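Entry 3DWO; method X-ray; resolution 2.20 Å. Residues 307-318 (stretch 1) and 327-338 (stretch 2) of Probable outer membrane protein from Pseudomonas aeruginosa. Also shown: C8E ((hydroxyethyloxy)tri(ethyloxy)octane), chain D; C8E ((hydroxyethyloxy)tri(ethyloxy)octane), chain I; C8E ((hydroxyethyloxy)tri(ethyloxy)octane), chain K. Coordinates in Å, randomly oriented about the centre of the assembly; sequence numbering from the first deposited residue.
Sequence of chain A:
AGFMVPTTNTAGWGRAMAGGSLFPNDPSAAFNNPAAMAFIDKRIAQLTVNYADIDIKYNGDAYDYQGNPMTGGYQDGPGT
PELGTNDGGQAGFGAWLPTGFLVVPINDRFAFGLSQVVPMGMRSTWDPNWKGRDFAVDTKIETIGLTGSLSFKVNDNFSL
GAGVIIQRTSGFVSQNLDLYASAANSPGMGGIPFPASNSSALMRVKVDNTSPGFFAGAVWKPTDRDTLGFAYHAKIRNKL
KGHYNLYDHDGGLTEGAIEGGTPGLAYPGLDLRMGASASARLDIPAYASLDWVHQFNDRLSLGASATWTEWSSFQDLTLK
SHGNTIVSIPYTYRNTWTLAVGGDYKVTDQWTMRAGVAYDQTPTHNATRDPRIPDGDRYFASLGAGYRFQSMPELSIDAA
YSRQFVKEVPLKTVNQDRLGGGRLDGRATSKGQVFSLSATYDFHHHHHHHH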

# COMPACT_ATOMS: atom_id res chain seq x y z
N THR A 307 -13.37 -7.64 5.46
CA THR A 307 -12.96 -7.35 4.09
C THR A 307 -12.03 -8.42 3.54
O THR A 307 -11.01 -8.75 4.15
N TRP A 308 -12.40 -8.97 2.39
CA TRP A 308 -11.61 -10.00 1.72
C TRP A 308 -10.90 -9.32 0.57
O TRP A 308 -11.54 -8.84 -0.36
N THR A 309 -9.58 -9.27 0.62
CA THR A 309 -8.83 -8.64 -0.45
C THR A 309 -8.17 -9.70 -1.32
O THR A 309 -7.47 -10.58 -0.81
N GLU A 310 -8.41 -9.63 -2.62
CA GLU A 310 -7.86 -10.59 -3.56
C GLU A 310 -6.42 -10.25 -3.95
O GLU A 310 -6.11 -10.00 -5.11
N TRP A 311 -5.55 -10.23 -2.95
CA TRP A 311 -4.15 -9.92 -3.15
C TRP A 311 -3.46 -10.97 -4.00
O TRP A 311 -2.33 -10.78 -4.44
N SER A 312 -4.14 -12.09 -4.22
CA SER A 312 -3.57 -13.17 -5.00
C SER A 312 -3.21 -12.77 -6.43
O SER A 312 -2.45 -13.47 -7.11
N SER A 313 -3.75 -11.64 -6.89
CA SER A 313 -3.45 -11.18 -8.24
C SER A 313 -2.00 -10.69 -8.31
O SER A 313 -1.41 -10.62 -9.39
N PHE A 314 -1.41 -10.34 -7.16
CA PHE A 314 -0.02 -9.89 -7.15
C PHE A 314 0.88 -11.12 -7.07
O PHE A 314 1.35 -11.50 -6.00
N GLN A 315 1.10 -11.74 -8.23
CA GLN A 315 1.92 -12.94 -8.33
C GLN A 315 3.39 -12.62 -8.49
O GLN A 315 4.25 -13.35 -7.99
N ASP A 316 3.70 -11.54 -9.20
CA ASP A 316 5.09 -11.17 -9.41
C ASP A 316 5.26 -9.70 -9.80
O ASP A 316 4.29 -9.03 -10.17
N LEU A 317 6.49 -9.22 -9.71
CA LEU A 317 6.81 -7.85 -10.09
C LEU A 317 7.76 -8.04 -11.25
O LEU A 317 8.88 -8.53 -11.07
N THR A 318 7.33 -7.68 -12.45
CA THR A 318 8.18 -7.86 -13.60
C THR A 318 8.57 -6.57 -14.29
O THR A 318 7.72 -5.84 -14.80
N VAL A 327 13.84 -8.41 -15.63
CA VAL A 327 13.86 -9.32 -14.49
C VAL A 327 12.44 -9.48 -13.95
O VAL A 327 11.67 -8.52 -13.91
N SER A 328 12.10 -10.70 -13.56
CA SER A 328 10.79 -10.99 -12.99
C SER A 328 11.00 -11.53 -11.57
O SER A 328 11.70 -12.51 -11.37
N ILE A 329 10.39 -10.87 -10.60
CA ILE A 329 10.51 -11.26 -9.20
C ILE A 329 9.19 -11.81 -8.66
O ILE A 329 8.19 -11.10 -8.59
N PRO A 330 9.17 -13.10 -8.29
CA PRO A 330 7.93 -13.69 -7.76
C PRO A 330 7.62 -13.21 -6.35
O PRO A 330 8.51 -13.04 -5.53
N TYR A 331 6.34 -12.98 -6.08
CA TYR A 331 5.93 -12.55 -4.76
C TYR A 331 4.79 -13.42 -4.26
O TYR A 331 4.65 -13.63 -3.06
N THR A 332 4.00 -13.93 -5.20
CA THR A 332 2.87 -14.81 -4.89
C THR A 332 2.09 -14.47 -3.62
O THR A 332 1.96 -15.30 -2.72
N TYR A 333 1.58 -13.25 -3.55
CA TYR A 333 0.79 -12.81 -2.40
C TYR A 333 -0.43 -13.70 -2.23
O TYR A 333 -0.93 -14.27 -3.19
N ARG A 334 -0.92 -13.79 -1.00
CA ARG A 334 -2.10 -14.60 -0.69
C ARG A 334 -3.30 -13.68 -0.47
O ARG A 334 -3.14 -12.52 -0.06
N ASN A 335 -4.50 -14.19 -0.73
CA ASN A 335 -5.70 -13.41 -0.49
C ASN A 335 -5.74 -13.15 1.00
O ASN A 335 -5.17 -13.92 1.78
N THR A 336 -6.42 -12.10 1.42
CA THR A 336 -6.43 -11.76 2.83
C THR A 336 -7.78 -11.36 3.43
O THR A 336 -8.73 -11.05 2.70
N TRP A 337 -7.84 -11.36 4.76
CA TRP A 337 -9.05 -10.98 5.49
C TRP A 337 -8.68 -9.90 6.49
O TRP A 337 -7.56 -9.87 7.00
N THR A 338 -9.62 -9.01 6.76
CA THR A 338 -9.42 -7.95 7.73
C THR A 338 -10.75 -7.79 8.46
O THR A 338 -11.77 -7.45 7.87

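The two stretches pair antiparallel in two short ladders, with irregular loops between them where most of the aromatic side chains gather. At the first ladder T307 (chi1 m) faces T338 (t) across a hydrogen-bonded pair, its CB 3.1 Å from T338 CG2; beta-branched threonine suits an extended backbone. A water donates to T338 O (2.8 Å) and also hydrogen-bonds T307 OG1 (3.3 Å).

On the other face, W308 (t) meets W337 (m) obliquely. W308 CB sits over the six-membered ring of W337, a CH-pi contact, and W308 CD1 lies 3.8 Å from W337 CE2. Detergent completes the packing: C8E of chain I covers a face of W308, and C8E of chain K covers the face of W337 opposite W308, as befits tryptophan on an outer membrane protein.

T309 (m) returns to the threonine face, its CB 3.4 Å from T336 CG2. E310 (t) points away, but a second water links its OE2 (3.0 Å) to N335 ND2 (2.9 Å).

W311, with chi1 at -94° between wells, points toward stretch 2. The edge of Y333 (m) approaches its face, with W311 CE3 3.4 Å from Y333 CD2, while T336 CG2 lies at the ring edge. At S312 the backbone N donates to N335 OD1 (2.9 Å), so the asparagine side chain ties down the 3-10 turn.

F314 (t) starts sideways, but its ring reaches Y333, edge to face, and runs nearly parallel to Y331 (m) with little overlap. C8E of chain D covers a face of Y331 and also touches F314. Q315 (m, m) folds back so that NE2 donates to S312 O (2.9 Å).

In the second ladder, L317 CB packs 3.5 Å from Y331 CE2, an apolar neighbor for the ring edge. Finally, T318 OG1 (chi1 m) hydrogen-bonds S328 OG (t) at 2.7 Å, pairing two small hydroxyls across the strands.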

# COMPACT_ATOMS: atom_id res chain seq x y z
CB THR A 307 -12.26 -5.97 3.99
OG1 THR A 307 -13.20 -4.94 4.33
CG2 THR A 307 -11.75 -5.73 2.57
CB TRP A 308 -12.52 -11.10 1.18
CG TRP A 308 -11.81 -12.13 0.35
CD1 TRP A 308 -11.05 -13.17 0.80
CD2 TRP A 308 -11.81 -12.23 -1.08
NE1 TRP A 308 -10.58 -13.92 -0.25
CE2 TRP A 308 -11.03 -13.36 -1.42
CE3 TRP A 308 -12.39 -11.47 -2.10
CZ2 TRP A 308 -10.82 -13.75 -2.75
CZ3 TRP A 308 -12.18 -11.86 -3.43
CH2 TRP A 308 -11.40 -13.00 -3.74
CB THR A 309 -7.77 -7.70 0.13
OG1 THR A 309 -8.41 -6.76 0.99
CG2 THR A 309 -7.06 -6.93 -0.99
CB GLU A 310 -8.76 -10.67 -4.80
CG GLU A 310 -8.43 -11.84 -5.73
CD GLU A 310 -9.48 -12.03 -6.82
OE1 GLU A 310 -9.89 -11.03 -7.45
OE2 GLU A 310 -9.88 -13.19 -7.05
CB TRP A 311 -3.43 -9.82 -1.80
CG TRP A 311 -3.35 -8.45 -1.23
CD1 TRP A 311 -3.93 -8.00 -0.07
CD2 TRP A 311 -2.58 -7.35 -1.74
NE1 TRP A 311 -3.56 -6.70 0.17
CE2 TRP A 311 -2.73 -6.28 -0.83
CE3 TRP A 311 -1.77 -7.18 -2.87
CZ2 TRP A 311 -2.09 -5.05 -1.02
CZ3 TRP A 311 -1.14 -5.95 -3.06
CH2 TRP A 311 -1.31 -4.90 -2.14
CB SER A 312 -4.54 -14.35 -5.03
OG SER A 312 -3.89 -15.49 -5.56
CB SER A 313 -4.41 -10.06 -8.67
OG SER A 313 -4.21 -8.88 -7.93
CB PHE A 314 0.25 -8.97 -5.97
CG PHE A 314 1.61 -8.32 -6.02
CD1 PHE A 314 1.96 -7.50 -7.09
CD2 PHE A 314 2.55 -8.55 -5.01
CE1 PHE A 314 3.22 -6.92 -7.16
CE2 PHE A 314 3.82 -7.97 -5.07
CZ PHE A 314 4.16 -7.15 -6.15
CB GLN A 315 1.44 -13.79 -9.52
CG GLN A 315 0.13 -14.53 -9.25
CD GLN A 315 0.31 -15.61 -8.19
OE1 GLN A 315 1.22 -16.43 -8.29
NE2 GLN A 315 -0.55 -15.61 -7.17
CB ASP A 316 5.69 -12.04 -10.51
CG ASP A 316 5.02 -11.81 -11.85
OD1 ASP A 316 3.77 -11.86 -11.91
OD2 ASP A 316 5.74 -11.59 -12.84
CB LEU A 317 7.54 -7.11 -8.96
CG LEU A 317 7.12 -5.67 -8.61
CD1 LEU A 317 8.30 -4.97 -7.95
CD2 LEU A 317 6.69 -4.90 -9.85
CB THR A 318 7.52 -8.78 -14.62
OG1 THR A 318 7.11 -9.99 -13.97
CG2 THR A 318 8.49 -9.13 -15.74
CB VAL A 327 14.80 -8.83 -13.34
CG1 VAL A 327 14.29 -7.52 -12.75
CG2 VAL A 327 14.88 -9.91 -12.26
CB SER A 328 10.06 -12.02 -13.85
OG SER A 328 8.71 -12.15 -13.42
CB ILE A 329 10.96 -10.05 -8.34
CG1 ILE A 329 12.26 -9.48 -8.91
CG2 ILE A 329 11.15 -10.47 -6.88
CD1 ILE A 329 12.71 -8.19 -8.25
CB PRO A 330 8.21 -15.19 -7.81
CG PRO A 330 9.26 -15.32 -8.89
CD PRO A 330 10.16 -14.15 -8.59
CB TYR A 331 5.53 -11.08 -4.79
CG TYR A 331 6.72 -10.15 -4.72
CD1 TYR A 331 7.55 -10.14 -3.60
CD2 TYR A 331 7.03 -9.29 -5.78
CE1 TYR A 331 8.67 -9.30 -3.54
CE2 TYR A 331 8.14 -8.44 -5.73
CZ TYR A 331 8.95 -8.45 -4.60
OH TYR A 331 10.04 -7.60 -4.54
CB THR A 332 3.33 -16.28 -4.80
OG1 THR A 332 4.42 -16.38 -3.88
CG2 THR A 332 3.79 -16.78 -6.17
CB TYR A 333 0.32 -11.37 -2.61
CG TYR A 333 1.30 -10.30 -2.18
CD1 TYR A 333 2.67 -10.56 -2.09
CD2 TYR A 333 0.85 -9.02 -1.88
CE1 TYR A 333 3.56 -9.55 -1.70
CE2 TYR A 333 1.73 -8.01 -1.50
CZ TYR A 333 3.08 -8.28 -1.41
OH TYR A 333 3.93 -7.28 -0.99
CB ARG A 334 -1.87 -15.43 0.58
CG ARG A 334 -1.56 -14.59 1.81
CD ARG A 334 -1.62 -15.37 3.13
NE ARG A 334 -1.40 -14.48 4.28
CZ ARG A 334 -1.48 -14.84 5.56
NH1 ARG A 334 -1.79 -16.10 5.88
NH2 ARG A 334 -1.27 -13.95 6.52
CB ASN A 335 -6.95 -14.17 -0.93
CG ASN A 335 -7.05 -14.28 -2.43
OD1 ASN A 335 -6.51 -13.45 -3.16
ND2 ASN A 335 -7.75 -15.30 -2.90
CB THR A 336 -5.43 -10.62 3.07
OG1 THR A 336 -5.18 -10.49 4.47
CG2 THR A 336 -5.99 -9.32 2.54
CB TRP A 337 -9.64 -12.16 6.27
CG TRP A 337 -10.44 -13.14 5.46
CD1 TRP A 337 -10.01 -14.33 4.96
CD2 TRP A 337 -11.80 -12.99 5.04
NE1 TRP A 337 -11.02 -14.95 4.25
CE2 TRP A 337 -12.13 -14.14 4.29
CE3 TRP A 337 -12.77 -12.00 5.22
CZ2 TRP A 337 -13.39 -14.33 3.72
CZ3 TRP A 337 -14.02 -12.19 4.65
CH2 TRP A 337 -14.32 -13.34 3.91
CB THR A 338 -8.95 -6.62 7.04
OG1 THR A 338 -9.03 -5.53 7.97
CG2 THR A 338 -9.78 -6.33 5.84
C1 C8E D . 6.83 -8.33 -0.12
C2 C8E D . 7.41 -7.34 -1.01
C3 C8E D . 6.60 -6.97 -2.16
C4 C8E D . 7.30 -5.91 -2.86
C5 C8E D . 6.33 -5.17 -3.71
C6 C8E D . 6.86 -3.86 -4.05
C7 C8E D . 6.08 -3.58 -5.24
C8 C8E D . 5.71 -2.14 -5.25
O9 C8E D . 5.86 -1.22 -6.32
C10 C8E D . 7.16 -0.97 -6.82
C11 C8E D . 6.99 0.02 -7.93
O12 C8E D . 6.93 -0.65 -9.20
C13 C8E D . 8.05 -0.40 -10.10
C14 C8E D . 9.42 -1.15 -10.10
O15 C8E D . 10.18 -1.80 -11.16
C16 C8E D . 9.84 -3.19 -11.29
C17 C8E D . 10.71 -4.14 -10.45
O18 C8E D . 11.98 -3.76 -9.87
C19 C8E D . 13.11 -4.02 -10.74
C20 C8E D . 14.34 -4.91 -10.31
O21 C8E D . 15.50 -4.28 -9.74
C2 C8E I . -13.23 -17.01 -0.30
C3 C8E I . -13.72 -15.90 -1.13
C4 C8E I . -14.91 -15.38 -0.48
C5 C8E I . -14.93 -13.90 -0.62
C6 C8E I . -16.25 -13.38 -0.30
C7 C8E I . -15.88 -12.46 0.77
C8 C8E I . -16.96 -11.47 0.96
O9 C8E I . -17.07 -10.53 2.01
C1 C8E K . -8.72 -15.94 9.85
C2 C8E K . -10.01 -15.33 9.57
C3 C8E K . -10.95 -16.19 8.84
C4 C8E K . -11.84 -15.31 8.11
C5 C8E K . -13.24 -15.76 8.31
C6 C8E K . -14.08 -14.62 8.63
C7 C8E K . -15.18 -14.84 7.70
C8 C8E K . -16.12 -13.71 7.79
O HOH W 1 -13.05 -4.96 7.60
O HOH W 2 -8.70 -15.50 -5.62